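Local coordinates for protein 3,6-diketocamphane 1,6-monooxygenase (Pseudomonas putida, PDB 4UWM) that converts a bornanedione to a lactone using FMNH2 and O2, as the oxygenating subunit of a type II Baeyer-Villiger monooxygenase in (-)-camphor degradation, at residues E4-H10 with I38-S44; H253-V259 with W341-E347; G169-E173 with K184-F188; H78-H82 with M142-L147. The contacts are given in a common frame with arbitrary orientation. Where two conformers were deposited one is given. Residue numbers count along the deposited sequence, not the author numbering.

Contact 1: residues E4-H10 with I38-S44. With FMN (flavin mononucleotide), chain C.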
# COMPACT_ATOMS: atom_id res chain seq x y z
N GLU A 4 7.18 21.61 -17.49
CA GLU A 4 7.76 20.38 -16.94
C GLU A 4 7.33 19.16 -17.74
O GLU A 4 6.29 19.21 -18.42
CB GLU A 4 7.37 20.21 -15.47
CG GLU A 4 7.94 21.24 -14.51
CD GLU A 4 9.45 21.10 -14.27
OE1 GLU A 4 10.07 20.12 -14.72
OE2 GLU A 4 10.02 21.99 -13.61
N THR A 5 8.12 18.08 -17.67
CA THR A 5 7.71 16.78 -18.20
C THR A 5 7.18 15.90 -17.04
O THR A 5 7.79 15.85 -15.97
CB THR A 5 8.87 16.05 -18.93
OG1 THR A 5 9.41 16.91 -19.93
CG2 THR A 5 8.37 14.77 -19.63
N GLY A 6 6.04 15.26 -17.27
CA GLY A 6 5.47 14.28 -16.33
C GLY A 6 5.18 12.95 -17.00
O GLY A 6 5.17 12.85 -18.24
N LEU A 7 4.99 11.91 -16.19
CA LEU A 7 4.62 10.60 -16.70
C LEU A 7 3.29 10.23 -16.07
O LEU A 7 3.09 10.49 -14.88
CB LEU A 7 5.71 9.59 -16.35
CG LEU A 7 5.71 8.21 -17.01
CD1 LEU A 7 6.00 8.28 -18.52
CD2 LEU A 7 6.72 7.32 -16.30
N ILE A 8 2.35 9.72 -16.87
CA ILE A 8 1.14 9.14 -16.32
C ILE A 8 1.10 7.63 -16.64
O ILE A 8 1.22 7.22 -17.80
CB ILE A 8 -0.17 9.91 -16.63
CG1 ILE A 8 -1.36 9.25 -15.91
CG2 ILE A 8 -0.42 10.06 -18.13
CD1 ILE A 8 -2.59 10.12 -15.78
N PHE A 9 0.96 6.83 -15.60
CA PHE A 9 1.03 5.37 -15.66
C PHE A 9 -0.35 4.85 -15.28
O PHE A 9 -0.66 4.60 -14.09
CB PHE A 9 2.09 4.91 -14.67
CG PHE A 9 2.60 3.51 -14.88
CD1 PHE A 9 3.40 3.19 -15.97
CD2 PHE A 9 2.35 2.53 -13.92
CE1 PHE A 9 3.90 1.89 -16.12
CE2 PHE A 9 2.83 1.25 -14.06
CZ PHE A 9 3.60 0.91 -15.17
N HIS A 10 -1.19 4.67 -16.30
CA HIS A 10 -2.55 4.21 -16.08
C HIS A 10 -2.78 2.88 -15.35
O HIS A 10 -3.68 2.82 -14.51
CB HIS A 10 -3.42 4.32 -17.33
CG HIS A 10 -4.03 5.67 -17.49
ND1 HIS A 10 -3.46 6.65 -18.27
CD2 HIS A 10 -5.11 6.23 -16.91
CE1 HIS A 10 -4.19 7.74 -18.19
NE2 HIS A 10 -5.20 7.52 -17.37
N ILE A 38 12.37 13.81 -15.21
CA ILE A 38 10.92 13.94 -15.25
C ILE A 38 10.43 14.37 -13.84
O ILE A 38 10.92 13.88 -12.82
CB ILE A 38 10.25 12.68 -15.84
CG1 ILE A 38 10.53 12.64 -17.36
CG2 ILE A 38 8.74 12.65 -15.57
CD1 ILE A 38 10.04 11.39 -18.07
N ASP A 39 9.53 15.34 -13.80
CA ASP A 39 9.16 16.03 -12.56
C ASP A 39 8.21 15.21 -11.66
O ASP A 39 8.30 15.26 -10.44
CB ASP A 39 8.45 17.35 -12.89
CG ASP A 39 8.13 18.15 -11.64
OD1 ASP A 39 9.06 18.41 -10.86
OD2 ASP A 39 6.94 18.52 -11.44
N SER A 40 7.27 14.51 -12.28
CA SER A 40 6.23 13.80 -11.53
C SER A 40 5.82 12.52 -12.24
O SER A 40 5.91 12.42 -13.47
CB SER A 40 5.02 14.70 -11.30
OG SER A 40 4.42 15.07 -12.52
N MET A 41 5.38 11.52 -11.46
CA MET A 41 4.78 10.33 -12.03
C MET A 41 3.43 10.10 -11.38
O MET A 41 3.35 9.97 -10.17
CB MET A 41 5.70 9.12 -11.82
CG MET A 41 5.13 7.80 -12.37
SD MET A 41 6.27 6.47 -11.98
CE MET A 41 5.48 5.07 -12.81
N MET A 42 2.38 10.13 -12.19
CA MET A 42 1.00 9.88 -11.76
C MET A 42 0.69 8.40 -11.99
O MET A 42 1.03 7.85 -13.05
CB MET A 42 0.02 10.74 -12.57
CG MET A 42 0.14 12.25 -12.27
SD MET A 42 -0.99 13.22 -13.29
CE MET A 42 -0.45 14.90 -12.88
N ILE A 43 0.04 7.74 -11.01
CA ILE A 43 -0.32 6.31 -11.15
C ILE A 43 -1.78 6.13 -10.84
O ILE A 43 -2.23 6.51 -9.75
CB ILE A 43 0.56 5.42 -10.25
CG1 ILE A 43 2.04 5.72 -10.53
CG2 ILE A 43 0.23 3.92 -10.45
CD1 ILE A 43 3.03 5.26 -9.50
N SER A 44 -2.52 5.57 -11.79
CA SER A 44 -3.97 5.44 -11.66
C SER A 44 -4.41 4.22 -10.84
O SER A 44 -3.60 3.38 -10.48
CB SER A 44 -4.66 5.45 -13.03
OG SER A 44 -4.36 6.65 -13.72
N1 FMN C . -9.56 9.80 -14.18
C2 FMN C . -8.54 9.83 -13.28
O2 FMN C . -8.79 10.13 -12.09
N3 FMN C . -7.26 9.57 -13.61
C4 FMN C . -6.90 9.26 -14.86
O4 FMN C . -5.70 9.02 -15.11
C4A FMN C . -7.95 9.19 -15.92
N5 FMN C . -7.67 8.87 -17.20
C5A FMN C . -8.63 8.82 -18.15
C6 FMN C . -8.30 8.50 -19.47
C7 FMN C . -9.29 8.44 -20.46
C7M FMN C . -8.91 8.08 -21.87
C8 FMN C . -10.70 8.73 -20.09
C8M FMN C . -11.80 8.68 -21.12
C9 FMN C . -11.04 9.06 -18.78
C9A FMN C . -10.06 9.12 -17.79
N10 FMN C . -10.39 9.46 -16.45
C10 FMN C . -9.35 9.49 -15.49
C1' FMN C . -11.79 9.73 -16.07
C2' FMN C . -12.09 11.22 -16.06
O2' FMN C . -11.05 11.88 -15.34
C3' FMN C . -13.44 11.50 -15.39
O3' FMN C . -14.45 11.54 -16.41
C4' FMN C . -13.39 12.80 -14.59
O4' FMN C . -12.74 12.59 -13.33
C5' FMN C . -14.77 13.42 -14.37
O5' FMN C . -14.92 14.38 -15.41
P FMN C . -16.05 15.52 -15.42
O1P FMN C . -16.22 16.00 -14.01
O2P FMN C . -15.39 16.52 -16.32
O3P FMN C . -17.24 14.81 -15.99
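Start at the flavin, where the two strands end side by side. H10 NE2 donates to FMN N5 at 2.8 Å, and the same H10 NE2 lies 2.8 Å from FMN O4. The other ring nitrogen, ND1, is hydrogen-bonded to E347. S44 OG sits 3.1 Å from FMN O4 and is within bonding distance of the carbonyl of M76, so this one hydroxyl has two acceptors in reach. Behind this polar tip runs a parallel ladder: D39 N to T5 O (2.8 Å), L7 N to S40 O (2.9 Å), M42 N to L7 O (2.8 Å), F9 N to M42 O (2.7 Å) and S44 N to F9 O (3.1 Å). That last bond fixes S44 next to H10. Side chains alternate across the sheet. I8 and M42 share one face, with I8 CG1 3.9 Å from M42 CB. L7, F9, M41 and I43 share the other, where F9 CB meets M41 CE at 3.9 Å and I43 CG1 at 4.2 Å; helices 57-65 and 356-369 cover it. At the far end E4 OE1 and D39 OD1 are like charges 4.3 Å apart. Strand 4-9, helix 19-35 and strand 40-43 form the first beta-alpha-beta unit of the TIM barrel of the bacterial luciferase family, with FMN bound at the C-terminal ends of the strands.

Contact 2: residues H253-V259 with W341-E347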
# COMPACT_ATOMS: atom_id res chain seq x y z
N HIS A 253 -1.55 23.56 -14.13
CA HIS A 253 -2.33 22.75 -15.05
C HIS A 253 -1.47 21.66 -15.67
O HIS A 253 -0.39 21.93 -16.21
CB HIS A 253 -2.96 23.63 -16.14
CG HIS A 253 -4.08 22.97 -16.88
ND1 HIS A 253 -4.69 23.55 -17.97
CD2 HIS A 253 -4.71 21.79 -16.69
CE1 HIS A 253 -5.65 22.76 -18.41
NE2 HIS A 253 -5.68 21.68 -17.65
N ALA A 254 -1.91 20.40 -15.54
CA ALA A 254 -1.24 19.26 -16.17
C ALA A 254 -2.12 18.70 -17.26
O ALA A 254 -3.33 18.54 -17.08
CB ALA A 254 -0.89 18.19 -15.13
N VAL A 255 -1.53 18.44 -18.42
CA VAL A 255 -2.29 17.99 -19.58
C VAL A 255 -1.65 16.72 -20.12
O VAL A 255 -0.45 16.71 -20.43
CB VAL A 255 -2.37 19.05 -20.70
CG1 VAL A 255 -3.22 18.53 -21.87
CG2 VAL A 255 -2.96 20.35 -20.17
N SER A 256 -2.45 15.67 -20.22
CA SER A 256 -1.99 14.36 -20.67
C SER A 256 -2.08 14.23 -22.19
O SER A 256 -3.13 14.52 -22.77
CB SER A 256 -2.81 13.26 -19.97
OG SER A 256 -2.56 11.99 -20.54
N HIS A 257 -0.99 13.80 -22.81
CA HIS A 257 -0.88 13.63 -24.25
C HIS A 257 -0.20 12.30 -24.52
O HIS A 257 0.62 11.84 -23.71
CB HIS A 257 0.03 14.71 -24.87
CG HIS A 257 -0.58 16.07 -24.94
ND1 HIS A 257 -1.38 16.48 -25.99
CD2 HIS A 257 -0.47 17.14 -24.11
CE1 HIS A 257 -1.75 17.73 -25.79
NE2 HIS A 257 -1.21 18.16 -24.66
N THR A 258 -0.51 11.71 -25.67
CA THR A 258 0.28 10.61 -26.22
C THR A 258 1.47 11.26 -26.96
O THR A 258 1.27 12.09 -27.85
CB THR A 258 -0.57 9.76 -27.17
OG1 THR A 258 -1.71 9.26 -26.45
CG2 THR A 258 0.24 8.60 -27.76
N VAL A 259 2.68 10.90 -26.55
CA VAL A 259 3.90 11.61 -26.94
C VAL A 259 4.99 10.60 -27.25
O VAL A 259 5.28 9.73 -26.44
CB VAL A 259 4.43 12.56 -25.83
CG1 VAL A 259 5.60 13.39 -26.33
CG2 VAL A 259 3.34 13.48 -25.33
N TRP A 341 0.14 25.17 -20.67
CA TRP A 341 -0.05 24.42 -19.42
C TRP A 341 1.31 24.28 -18.76
O TRP A 341 2.33 24.52 -19.39
CB TRP A 341 -0.64 23.03 -19.70
CG TRP A 341 0.16 22.23 -20.71
CD1 TRP A 341 1.33 21.55 -20.48
CD2 TRP A 341 -0.12 22.06 -22.10
NE1 TRP A 341 1.78 20.96 -21.64
CE2 TRP A 341 0.90 21.26 -22.65
CE3 TRP A 341 -1.15 22.52 -22.95
CZ2 TRP A 341 0.93 20.90 -24.00
CZ3 TRP A 341 -1.12 22.15 -24.29
CH2 TRP A 341 -0.09 21.35 -24.80
N GLY A 342 1.31 23.86 -17.50
CA GLY A 342 2.55 23.71 -16.77
C GLY A 342 3.29 22.38 -16.93
O GLY A 342 4.52 22.36 -16.87
N THR A 343 2.55 21.28 -17.08
CA THR A 343 3.19 19.95 -17.18
C THR A 343 2.63 19.16 -18.34
O THR A 343 1.40 19.02 -18.49
CB THR A 343 3.03 19.10 -15.88
OG1 THR A 343 3.63 19.78 -14.77
CG2 THR A 343 3.74 17.75 -16.02
N LEU A 344 3.53 18.65 -19.17
CA LEU A 344 3.15 17.76 -20.24
C LEU A 344 3.18 16.35 -19.67
O LEU A 344 4.27 15.81 -19.38
CB LEU A 344 4.11 17.88 -21.43
CG LEU A 344 3.87 16.87 -22.55
CD1 LEU A 344 2.66 17.28 -23.37
CD2 LEU A 344 5.10 16.71 -23.43
N GLN A 345 2.00 15.76 -19.49
CA GLN A 345 1.92 14.49 -18.78
C GLN A 345 1.92 13.39 -19.81
O GLN A 345 0.91 13.12 -20.44
CB GLN A 345 0.67 14.44 -17.87
CG GLN A 345 0.86 13.61 -16.59
CD GLN A 345 1.68 14.32 -15.52
OE1 GLN A 345 1.50 15.52 -15.27
NE2 GLN A 345 2.57 13.58 -14.85
N VAL A 346 3.07 12.73 -19.96
CA VAL A 346 3.24 11.72 -20.99
C VAL A 346 2.65 10.36 -20.62
O VAL A 346 3.01 9.79 -19.59
CB VAL A 346 4.73 11.56 -21.37
CG1 VAL A 346 4.90 10.53 -22.47
CG2 VAL A 346 5.29 12.92 -21.79
N GLU A 347 1.76 9.84 -21.46
CA GLU A 347 1.12 8.54 -21.22
C GLU A 347 2.11 7.40 -21.40
O GLU A 347 2.72 7.26 -22.46
CB GLU A 347 -0.06 8.34 -22.17
CG GLU A 347 -1.29 9.21 -21.93
CD GLU A 347 -2.17 8.73 -20.77
OE1 GLU A 347 -1.91 7.64 -20.18
OE2 GLU A 347 -3.13 9.47 -20.45
O HOH W 1 2.94 8.53 -25.11
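The apolar centre is the W341 indole, with V255 seated on it: V255 CB lies 4.2 Å from the centroid of the five-membered ring, only 18° off its normal, a CH-pi contact, while V255 CG2 reaches W341 CB at 3.6 Å. Next along this face comes H257, its ring centre 5.0 Å from that of the W341 six-membered ring with the planes at 38°, and H257 CD2 packs tightly on L344 CD1 at 3.2 Å. V259 extends the patch, CG2 to L344 CD2 at 4.1 Å and CB to V346 CG1 at 4.0 Å, and I365 of helix 356-369 covers both V259 and L344. Beneath the side chains the backbones pair in parallel: H253 O accepts from G342 N (2.9 Å) and T343 N (3.1 Å), then V255 N bonds T343 O (3.0 Å), Q345 N bonds V255 O (2.8 Å), H257 N bonds Q345 O (3.1 Å) and E347 N bonds H257 O (3.2 Å). The polar edge lies at the C-terminal end. S256 OG donates to E347 OE2 at 2.6 Å, while E347 OE1 is hydrogen-bonded to ND1 of H10, a residue that binds the FMN, and water 1 bridges V259 N and E347 O. By sheet order these are the seventh and eighth strands of the TIM barrel; strand 343-347 also pairs with strand 4-9, and so closes the barrel.

Contact 3: residues G169-E173 with K184-F188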
# COMPACT_ATOMS: atom_id res chain seq x y z
N GLY A 169 -13.23 9.84 13.12
CA GLY A 169 -12.86 10.92 14.01
C GLY A 169 -11.40 10.98 14.36
O GLY A 169 -10.58 10.25 13.79
N TYR A 170 -11.05 11.89 15.26
CA TYR A 170 -9.68 11.97 15.75
C TYR A 170 -9.75 12.06 17.28
O TYR A 170 -10.46 12.91 17.80
CB TYR A 170 -8.93 13.17 15.16
CG TYR A 170 -7.45 13.12 15.46
CD1 TYR A 170 -6.57 12.34 14.68
CD2 TYR A 170 -6.93 13.77 16.57
CE1 TYR A 170 -5.21 12.27 14.98
CE2 TYR A 170 -5.59 13.69 16.89
CZ TYR A 170 -4.73 12.95 16.11
OH TYR A 170 -3.39 12.92 16.48
N PRO A 171 -9.04 11.15 18.00
CA PRO A 171 -9.23 11.05 19.45
C PRO A 171 -8.47 12.08 20.26
O PRO A 171 -7.49 12.68 19.78
CB PRO A 171 -8.70 9.64 19.77
CG PRO A 171 -7.64 9.42 18.75
CD PRO A 171 -8.07 10.15 17.50
N GLU A 172 -8.94 12.30 21.49
CA GLU A 172 -8.21 13.12 22.44
C GLU A 172 -7.06 12.29 22.99
O GLU A 172 -7.16 11.06 23.08
CB GLU A 172 -9.15 13.58 23.58
CG GLU A 172 -10.24 14.55 23.13
CD GLU A 172 -11.27 14.86 24.20
OE1 GLU A 172 -11.50 14.01 25.09
OE2 GLU A 172 -11.88 15.95 24.14
N GLU A 173 -5.96 12.95 23.34
CA GLU A 173 -4.85 12.28 24.03
C GLU A 173 -5.35 11.69 25.35
O GLU A 173 -6.24 12.26 25.98
CB GLU A 173 -3.71 13.27 24.34
CG GLU A 173 -3.16 14.02 23.15
CD GLU A 173 -2.11 13.25 22.36
OE1 GLU A 173 -1.81 12.10 22.74
OE2 GLU A 173 -1.57 13.79 21.37
N LYS A 184 2.05 9.74 23.83
CA LYS A 184 1.22 10.61 23.01
C LYS A 184 0.79 9.89 21.72
O LYS A 184 1.36 8.87 21.34
CB LYS A 184 1.99 11.89 22.64
CG LYS A 184 2.56 12.69 23.81
CD LYS A 184 1.53 13.60 24.47
CE LYS A 184 2.16 14.88 25.01
NZ LYS A 184 3.26 14.64 25.98
N LEU A 185 -0.21 10.43 21.03
CA LEU A 185 -0.64 9.87 19.74
C LEU A 185 0.44 9.96 18.64
O LEU A 185 1.18 10.94 18.58
CB LEU A 185 -1.90 10.60 19.28
CG LEU A 185 -3.13 10.22 20.09
CD1 LEU A 185 -4.21 11.29 19.98
CD2 LEU A 185 -3.65 8.87 19.62
N ALA A 186 0.51 8.94 17.78
CA ALA A 186 1.33 9.01 16.55
C ALA A 186 1.00 10.23 15.70
O ALA A 186 -0.13 10.75 15.72
CB ALA A 186 1.09 7.75 15.72
N ASP A 187 1.99 10.69 14.94
CA ASP A 187 1.77 11.77 14.01
C ASP A 187 1.96 11.25 12.58
O ASP A 187 3.08 11.12 12.14
CB ASP A 187 2.73 12.92 14.31
CG ASP A 187 2.53 14.12 13.40
OD1 ASP A 187 1.67 14.13 12.50
OD2 ASP A 187 3.27 15.08 13.61
N PHE A 188 0.84 10.95 11.90
CA PHE A 188 0.88 10.55 10.48
C PHE A 188 0.34 11.65 9.55
O PHE A 188 -0.30 11.35 8.54
CB PHE A 188 0.16 9.20 10.25
CG PHE A 188 0.83 8.05 10.93
CD1 PHE A 188 2.15 7.70 10.62
CD2 PHE A 188 0.15 7.31 11.91
CE1 PHE A 188 2.78 6.64 11.26
CE2 PHE A 188 0.78 6.26 12.56
CZ PHE A 188 2.09 5.92 12.22
O HOH W 2 -2.78 10.13 15.74
O HOH W 3 0.82 13.55 19.70
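This contact closes a surface loop that leaves the beta hairpin of strands 159-162 and 167-170, an excursion well outside the barrel. Apolar packing centres on L185, which points at the hairpin side: its CD1 lies 4.1 Å from Y170 CE2, 4.1 Å from P171 CG and 3.6 Å from P171 O, so the leucine fills the angle between tyrosine and proline. Direct hydrogen bonding is a single link. E173 folds its carboxylate back, and E173 OE1 accepts from L185 N at 2.9 Å. The second subunit also meets these segments: its Q114 packs on P171 and L185, and the NE2 of that Q114 bonds E172 O, so the loop takes part in the dimer interface. Two waters fill the remaining gaps. Water 2 lies 3.0 Å from Y170 OH and donates to A186 O at 2.7 Å, a carbonyl that also accepts from R156. Water 3 donates to both E173 OE2 and L185 O, each at 2.9 Å.

Contact 4: residues H78-H82 with M142-L147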
# COMPACT_ATOMS: atom_id res chain seq x y z
N HIS A 78 -6.86 8.35 -6.22
CA HIS A 78 -7.55 7.52 -5.22
C HIS A 78 -9.05 7.73 -5.34
O HIS A 78 -9.53 8.87 -5.40
CB HIS A 78 -7.09 7.89 -3.80
CG HIS A 78 -5.77 7.31 -3.41
ND1 HIS A 78 -5.43 6.00 -3.65
CD2 HIS A 78 -4.73 7.86 -2.74
CE1 HIS A 78 -4.21 5.77 -3.16
NE2 HIS A 78 -3.76 6.89 -2.62
N LEU A 79 -9.80 6.64 -5.39
CA LEU A 79 -11.24 6.72 -5.52
C LEU A 79 -11.83 6.74 -4.09
O LEU A 79 -11.98 5.70 -3.45
CB LEU A 79 -11.79 5.56 -6.37
CG LEU A 79 -11.13 5.49 -7.76
CD1 LEU A 79 -11.72 4.39 -8.61
CD2 LEU A 79 -11.27 6.84 -8.49
N LEU A 80 -12.13 7.94 -3.62
CA LEU A 80 -12.60 8.14 -2.22
C LEU A 80 -13.81 7.33 -1.79
O LEU A 80 -13.85 6.92 -0.63
CB LEU A 80 -12.79 9.62 -1.92
CG LEU A 80 -11.62 10.57 -2.22
CD1 LEU A 80 -11.86 11.92 -1.57
CD2 LEU A 80 -10.28 10.01 -1.78
N PRO A 81 -14.78 7.07 -2.70
CA PRO A 81 -15.92 6.25 -2.26
C PRO A 81 -15.59 4.79 -1.91
O PRO A 81 -16.43 4.10 -1.32
CB PRO A 81 -16.86 6.31 -3.47
CG PRO A 81 -16.47 7.55 -4.21
CD PRO A 81 -14.98 7.61 -4.06
N HIS A 82 -14.37 4.33 -2.21
CA HIS A 82 -14.04 2.91 -2.08
C HIS A 82 -13.27 2.53 -0.78
O HIS A 82 -12.94 1.35 -0.60
CB HIS A 82 -13.19 2.45 -3.30
CG HIS A 82 -13.90 2.50 -4.62
ND1 HIS A 82 -13.25 2.23 -5.81
CD2 HIS A 82 -15.18 2.82 -4.96
CE1 HIS A 82 -14.10 2.35 -6.82
NE2 HIS A 82 -15.28 2.71 -6.33
N MET A 142 -20.20 11.18 -1.74
CA MET A 142 -19.18 10.34 -1.10
C MET A 142 -17.79 10.98 -1.15
O MET A 142 -17.10 11.03 -0.13
CB MET A 142 -19.18 8.92 -1.67
CG MET A 142 -20.47 8.20 -1.39
SD MET A 142 -20.59 6.54 -2.05
CE MET A 142 -19.77 5.59 -0.77
N VAL A 143 -17.39 11.50 -2.32
CA VAL A 143 -16.11 12.22 -2.45
C VAL A 143 -16.02 13.39 -1.49
O VAL A 143 -15.00 13.58 -0.82
CB VAL A 143 -15.80 12.67 -3.91
CG1 VAL A 143 -14.60 13.59 -3.99
CG2 VAL A 143 -15.62 11.46 -4.84
N ARG A 144 -17.09 14.18 -1.40
CA ARG A 144 -17.13 15.35 -0.52
C ARG A 144 -16.98 15.00 0.96
O ARG A 144 -16.23 15.63 1.68
CB ARG A 144 -18.45 16.12 -0.74
CG ARG A 144 -18.37 17.61 -0.53
CD ARG A 144 -19.68 18.29 -0.91
NE ARG A 144 -20.19 17.84 -2.21
CZ ARG A 144 -21.34 17.20 -2.38
NH1 ARG A 144 -22.13 16.94 -1.35
NH2 ARG A 144 -21.72 16.83 -3.60
N GLU A 145 -17.72 13.99 1.42
CA GLU A 145 -17.69 13.60 2.82
C GLU A 145 -16.32 13.02 3.17
O GLU A 145 -15.77 13.31 4.22
CB GLU A 145 -18.81 12.60 3.17
CG GLU A 145 -18.91 12.25 4.66
CD GLU A 145 -20.04 11.28 4.96
OE1 GLU A 145 -21.13 11.43 4.40
OE2 GLU A 145 -19.85 10.36 5.76
N SER A 146 -15.76 12.21 2.26
CA SER A 146 -14.43 11.64 2.53
C SER A 146 -13.40 12.75 2.68
O SER A 146 -12.64 12.78 3.64
CB SER A 146 -14.00 10.65 1.43
OG SER A 146 -12.60 10.43 1.54
N LEU A 147 -13.38 13.68 1.74
CA LEU A 147 -12.40 14.76 1.78
C LEU A 147 -12.58 15.61 3.05
O LEU A 147 -11.61 15.99 3.70
CB LEU A 147 -12.53 15.64 0.54
CG LEU A 147 -11.64 16.87 0.43
CD1 LEU A 147 -10.16 16.50 0.48
CD2 LEU A 147 -11.97 17.58 -0.87
O HOH W 4 -12.39 7.62 1.43
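Here the C-terminal end of a TIM-barrel strand, 72-79, turns over and meets helix 139-155, one of the helices between the fourth and fifth barrel strands. The turn is a short 3-10 segment, held by H82 N to L79 O at 3.0 Å, and it pushes L80 and P81 against the helix. L80 is the main bump. Its CD1 drops into a hollow made by one turn of helix: V143 CG1 at 4.0 Å and V143 O at 3.6 Å, S146 OG at 3.5 Å and L147 CB at 4.3 Å from that methyl. Spacing of three and four residues puts V143, S146 and L147 on one helical face, so a single methyl can touch all three. P81 is the second, flatter bump. It rests against the helix where M142 and V143 adjoin, with P81 CB 3.9 Å from M142 CB and P81 CD 4.0 Å from V143 CG2. M142 then runs out along the proline and curls over it, bringing its CE to 3.7 Å from P81 O. I107 of strand 105-108 lies behind L80, V143 and L147, while L88 of helix 85-98 also packs on L80. No direct hydrogen bond crosses the junction; the one polar link is water 4, donating to L80 O at 2.6 Å and lying 2.8 Å from S146 OG.

How the contacts relate
Contacts 1 and 2 form one continuous piece of buried barrel wall: strands 4-9 and 343-347 are neighbours, and H10 ND1 to E347 OE1 (2.7 Å) joins them at the flavin end. Contact 4 draws on the same sheet through strand 72-79, next to strand 40-43 of contact 1, yet it is direct apolar packing of a turn on a helix, and its one polar link across the segments is a water. Contact 3 is the peripheral one, its centre about 33 Å from that of contact 1; there the end of a hairpin strand and the irregular segment 184-188 also meet the second subunit. Backbone ladders thus join the segments of contacts 1 and 2, side-chain packing those of contact 4, and packing with a single direct hydrogen bond and two waters those of contact 3.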